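Local coordinates for protein GH127 beta-L-arabinofuranoside (Geobacillus stearothermophilus, PDB 4QK0) that probably hydrolyses beta-L-arabinofuranosides, releasing L-arabinose, as a glycoside hydrolase of family GH127, at residues I338-W343 with A357-R362; A363-T368 with L440-D445. All coordinates share one frame; numbering follows the deposited sequence.

Interaction 1 of 2, residues I338-W343 with A357-R362; sequences IALVFW and ADVMER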
# COMPACT_ATOMS: atom_id res chain seq x y z
N ILE A 338 13.35 -18.53 -5.55
CA ILE A 338 13.88 -19.86 -5.62
C ILE A 338 13.02 -20.67 -6.56
O ILE A 338 13.51 -21.41 -7.43
CB ILE A 338 13.91 -20.49 -4.22
CG1 ILE A 338 14.90 -19.76 -3.32
CG2 ILE A 338 14.21 -21.97 -4.30
CD1 ILE A 338 14.79 -20.20 -1.86
N ALA A 339 11.70 -20.59 -6.41
CA ALA A 339 10.80 -21.37 -7.28
C ALA A 339 10.96 -20.96 -8.75
O ALA A 339 10.85 -21.79 -9.66
CB ALA A 339 9.37 -21.18 -6.88
N LEU A 340 11.25 -19.69 -9.00
CA LEU A 340 11.47 -19.27 -10.37
C LEU A 340 12.71 -19.96 -10.93
O LEU A 340 12.75 -20.38 -12.07
CB LEU A 340 11.60 -17.78 -10.44
CG LEU A 340 11.92 -17.08 -11.75
CD1 LEU A 340 10.90 -17.42 -12.82
CD2 LEU A 340 11.97 -15.58 -11.52
N VAL A 341 13.73 -20.09 -10.12
CA VAL A 341 14.92 -20.79 -10.57
C VAL A 341 14.56 -22.25 -10.99
O VAL A 341 15.01 -22.71 -12.05
CB VAL A 341 15.99 -20.82 -9.50
CG1 VAL A 341 17.17 -21.72 -9.93
CG2 VAL A 341 16.50 -19.39 -9.24
N PHE A 342 13.79 -22.94 -10.17
CA PHE A 342 13.38 -24.31 -10.49
C PHE A 342 12.64 -24.33 -11.84
O PHE A 342 12.87 -25.22 -12.65
CB PHE A 342 12.46 -24.95 -9.45
CG PHE A 342 13.04 -25.05 -8.05
CD1 PHE A 342 14.40 -25.19 -7.82
CD2 PHE A 342 12.19 -25.01 -6.95
CE1 PHE A 342 14.90 -25.30 -6.52
CE2 PHE A 342 12.68 -25.13 -5.64
CZ PHE A 342 14.05 -25.29 -5.43
N TRP A 343 11.74 -23.39 -12.03
CA TRP A 343 10.96 -23.31 -13.25
C TRP A 343 11.87 -23.15 -14.45
O TRP A 343 11.72 -23.88 -15.43
CB TRP A 343 10.02 -22.16 -13.18
CG TRP A 343 9.08 -22.08 -14.31
CD1 TRP A 343 8.70 -23.09 -15.14
CD2 TRP A 343 8.30 -20.94 -14.69
NE1 TRP A 343 7.75 -22.65 -16.01
CE2 TRP A 343 7.47 -21.34 -15.76
CE3 TRP A 343 8.20 -19.64 -14.21
CZ2 TRP A 343 6.57 -20.45 -16.40
CZ3 TRP A 343 7.30 -18.75 -14.84
CH2 TRP A 343 6.49 -19.17 -15.92
N ALA A 357 17.74 -19.01 -19.14
CA ALA A 357 18.89 -19.04 -18.28
C ALA A 357 19.22 -17.62 -17.80
O ALA A 357 19.80 -17.46 -16.76
CB ALA A 357 20.08 -19.70 -18.97
N ASP A 358 18.86 -16.63 -18.60
CA ASP A 358 19.04 -15.22 -18.26
C ASP A 358 18.24 -14.90 -17.01
O ASP A 358 18.80 -14.33 -16.06
CB ASP A 358 18.64 -14.30 -19.40
CG ASP A 358 19.66 -14.31 -20.54
OD1 ASP A 358 20.85 -14.76 -20.38
OD2 ASP A 358 19.27 -13.80 -21.62
N VAL A 359 17.02 -15.37 -16.97
CA VAL A 359 16.18 -15.24 -15.78
C VAL A 359 16.70 -16.02 -14.60
O VAL A 359 16.71 -15.52 -13.44
CB VAL A 359 14.74 -15.59 -16.09
CG1 VAL A 359 13.87 -15.60 -14.86
CG2 VAL A 359 14.18 -14.54 -17.02
N MSE A 360 17.09 -17.26 -14.84
CA MSE A 360 17.64 -18.08 -13.80
C MSE A 360 18.76 -17.30 -13.15
O MSE A 360 18.86 -17.27 -11.92
CB MSE A 360 18.19 -19.37 -14.45
CG MSE A 360 18.85 -20.28 -13.46
SE MSE A 360 19.66 -21.91 -14.24
CE MSE A 360 18.04 -22.65 -14.67
N GLU A 361 19.65 -16.73 -13.98
CA GLU A 361 20.83 -16.04 -13.47
C GLU A 361 20.42 -14.78 -12.71
O GLU A 361 20.94 -14.50 -11.62
CB GLU A 361 21.74 -15.71 -14.63
CG GLU A 361 22.88 -14.76 -14.34
CD GLU A 361 23.76 -14.54 -15.54
OE1 GLU A 361 23.32 -13.79 -16.46
OE2 GLU A 361 24.92 -15.08 -15.57
N ARG A 362 19.47 -14.02 -13.27
CA ARG A 362 18.91 -12.84 -12.55
C ARG A 362 18.42 -13.20 -11.12
O ARG A 362 18.82 -12.57 -10.14
CB ARG A 362 17.80 -12.25 -13.36
CG ARG A 362 17.22 -10.96 -12.84
CD ARG A 362 16.03 -10.51 -13.67
NE ARG A 362 16.40 -10.05 -15.00
CZ ARG A 362 17.09 -8.93 -15.25
NH1 ARG A 362 17.47 -8.09 -14.27
NH2 ARG A 362 17.36 -8.61 -16.50
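Leu340 and Val359 meet at about a right angle, with one methyl of the valine set against the fork of the leucine. CG1 of Val359 lies 3.8 Å from CD2 of Leu340, and it is almost as near to the leucine's CG and CD1. The two residues reach the contact differently: CB of Val359 already points at the facing helix, whereas Leu340 starts off to the flank and only its branched end closes in. Its CG stands anti to the backbone N (chi1 176°), which carries the two methyls out to Val359.

Beside this pair the backbones themselves come together, CA of Val341 and CA of Met360 being 5.0 Å apart. The selenomethionine at Met360 is extended through its first two torsions and then bends at chi3 (-69°). Its CG passes CG1 of Val341 at 4.2 Å, again crossing at about a right angle, and after the bend CE comes within 4.0 Å of O of Val341. That carbonyl oxygen also accepts a hydrogen bond from Thr344 OG1, one turn on.

Helices 334-350 and 354-365 follow each other in the chain and run in roughly opposite directions, forming a helical hairpin in the catalytic domain, consistent with the (alpha/alpha)6 barrel of this family. All four touching residues are buried, and no hydrogen bond crosses between the segments; apolar packing does the work. CG2 of Val341 rests 4.2 Å from O of Met360, while the selenomethionine extends the contact along helix 334-350 to Thr344, Arg345 and Leu348. Polar side chains of 357-362 are used elsewhere: Asp358 and Glu361 both form salt bridges with Arg486, and Glu361 also hydrogen-bonds Tyr463 and Trp490.

Interaction 2 of 2, residues A363-T368 with L440-D445; sequences ALYNGT and LYVGSD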
# COMPACT_ATOMS: atom_id res chain seq x y z
N ALA A 363 17.64 -14.26 -10.99
CA ALA A 363 17.17 -14.68 -9.68
C ALA A 363 18.28 -15.15 -8.76
O ALA A 363 18.33 -14.80 -7.55
CB ALA A 363 16.12 -15.74 -9.78
N LEU A 364 19.23 -15.85 -9.34
CA LEU A 364 20.32 -16.39 -8.57
C LEU A 364 21.25 -15.37 -7.97
O LEU A 364 21.75 -15.57 -6.83
CB LEU A 364 21.16 -17.35 -9.43
CG LEU A 364 20.62 -18.78 -9.61
CD1 LEU A 364 21.54 -19.52 -10.60
CD2 LEU A 364 20.57 -19.56 -8.31
N TYR A 365 21.55 -14.32 -8.71
CA TYR A 365 22.52 -13.34 -8.27
C TYR A 365 21.86 -12.09 -7.62
O TYR A 365 22.56 -11.09 -7.30
CB TYR A 365 23.47 -12.90 -9.42
CG TYR A 365 24.46 -13.98 -9.88
CD1 TYR A 365 24.07 -14.93 -10.79
CD2 TYR A 365 25.73 -14.08 -9.34
CE1 TYR A 365 24.94 -15.93 -11.21
CE2 TYR A 365 26.62 -15.07 -9.75
CZ TYR A 365 26.21 -16.01 -10.68
OH TYR A 365 27.02 -17.03 -11.13
N ASN A 366 20.54 -12.14 -7.43
CA ASN A 366 19.81 -10.96 -6.92
C ASN A 366 18.77 -11.35 -5.94
O ASN A 366 19.08 -11.49 -4.77
CB ASN A 366 19.23 -10.16 -8.07
CG ASN A 366 20.33 -9.64 -9.00
OD1 ASN A 366 20.97 -8.62 -8.72
ND2 ASN A 366 20.52 -10.31 -10.14
N GLY A 367 17.58 -11.67 -6.36
CA GLY A 367 16.48 -11.86 -5.42
C GLY A 367 16.36 -13.13 -4.63
O GLY A 367 15.35 -13.33 -3.92
N THR A 368 17.30 -14.06 -4.81
CA THR A 368 17.31 -15.27 -3.98
C THR A 368 18.28 -14.98 -2.83
O THR A 368 17.89 -15.00 -1.69
CB THR A 368 17.80 -16.56 -4.71
OG1 THR A 368 19.04 -16.28 -5.37
CG2 THR A 368 16.78 -17.01 -5.72
N LEU A 440 25.58 -21.31 -16.76
CA LEU A 440 26.13 -20.31 -15.81
C LEU A 440 27.66 -20.28 -15.86
O LEU A 440 28.33 -21.30 -16.18
CB LEU A 440 25.71 -20.68 -14.40
CG LEU A 440 24.19 -20.84 -14.15
CD1 LEU A 440 23.87 -21.25 -12.74
CD2 LEU A 440 23.45 -19.58 -14.46
N TYR A 441 28.18 -19.08 -15.66
CA TYR A 441 29.60 -18.86 -15.72
C TYR A 441 30.13 -18.78 -14.27
O TYR A 441 29.99 -17.81 -13.57
CB TYR A 441 29.92 -17.64 -16.57
CG TYR A 441 29.55 -17.94 -18.00
CD1 TYR A 441 30.25 -18.88 -18.72
CD2 TYR A 441 28.46 -17.34 -18.60
CE1 TYR A 441 29.89 -19.20 -20.02
CE2 TYR A 441 28.08 -17.67 -19.90
CZ TYR A 441 28.83 -18.60 -20.61
OH TYR A 441 28.47 -18.95 -21.88
N VAL A 442 30.66 -19.91 -13.84
CA VAL A 442 30.98 -20.19 -12.46
C VAL A 442 32.22 -21.06 -12.54
O VAL A 442 32.21 -22.07 -13.24
CB VAL A 442 29.90 -21.05 -11.79
CG1 VAL A 442 30.32 -21.38 -10.36
CG2 VAL A 442 28.56 -20.33 -11.77
N GLY A 443 33.27 -20.63 -11.84
CA GLY A 443 34.49 -21.41 -11.70
C GLY A 443 34.13 -22.81 -11.24
O GLY A 443 33.53 -22.99 -10.20
N SER A 444 34.44 -23.81 -12.06
CA SER A 444 33.99 -25.18 -11.82
C SER A 444 34.58 -26.17 -12.83
O SER A 444 35.18 -25.77 -13.83
CB SER A 444 32.50 -25.26 -11.98
OG SER A 444 32.12 -24.83 -13.29
N ASP A 445 34.40 -27.45 -12.54
CA ASP A 445 34.64 -28.45 -13.55
C ASP A 445 33.62 -29.56 -13.54
O ASP A 445 32.88 -29.80 -12.57
CB ASP A 445 36.07 -28.97 -13.54
CG ASP A 445 36.49 -29.47 -12.21
OD1 ASP A 445 35.83 -30.40 -11.73
OD2 ASP A 445 37.47 -28.93 -11.67
O HOH W 1 26.12 -17.22 -14.23
O HOH W 2 29.60 -16.88 -11.07
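This is a buried, partly water-mediated contact between domains, where the C-terminal end of a catalytic-domain helix meets the loop that leads into a strand of the next domain. Helix 354-365 belongs to the helical domain, consistent with the (alpha/alpha)6 barrel of the family, and residues 440-443 run into strand 444-450 of an antiparallel beta sheet. The two backbones stay apart, with CA of Leu364 and CA of Leu440 10.1 Å from each other, and side chains and water bridge the distance.

Leu364 and Leu440 point at each other and cross at about a right angle, touching methyl to methyl, CD1 to CD1, at 3.6 Å. Next to them Tyr365 reaches over with its phenol. With CG anti to the carbonyl carbon (chi1 -70°), the ring projects toward the loop, bringing OH to 3.7 Å from CG2 of Val442.

No direct hydrogen bond joins the segments; two waters do so instead. One lies 2.6 Å from Tyr365 OH and donates to O of Tyr441; the other, a longer link, sits 3.2 Å from Tyr365 OH and accepts from N of Tyr441. Both polar backbone atoms of Tyr441 are thereby tied to a single hydroxyl, which is held in addition by Trp23 NE1, while the Trp23 ring meets the tyrosine ring edge-to-face. The ring of Tyr441 itself leads away, its OH bonding to O of Arg486. Gln459 of strand 453-461 grips the loop from the sheet, binding O of Leu440 and N of Val442.

Each segment also holds a hydrogen bond of its own: Thr368 OG1 donates to O of Ala363 at 2.7 Å, and Ser444 OG donates to O of Val442 at 2.8 Å, with the donor tilted 32° from the carbonyl plane.

Both contacts are buried and share helix 354-365, but they use successive parts of it. Interaction 1 lies nearer the centre of the chain and packs the helix on its sequence neighbour within the catalytic domain; interaction 2, about 10 Å away between centres, takes the helix end across to the middle domain. The chemistry changes accordingly, from apolar side-chain packing with no hydrogen bond across it to leucine methyls beside a tyrosine hydroxyl bridged by two waters. The two also touch: CG2 of Val341 meets CB of Ala363 at 3.7 Å, and CB of Glu361 approaches CD2 of Leu440 at 4.2 Å. CG2 of Thr368 lies 3.8 Å from N of Ile338.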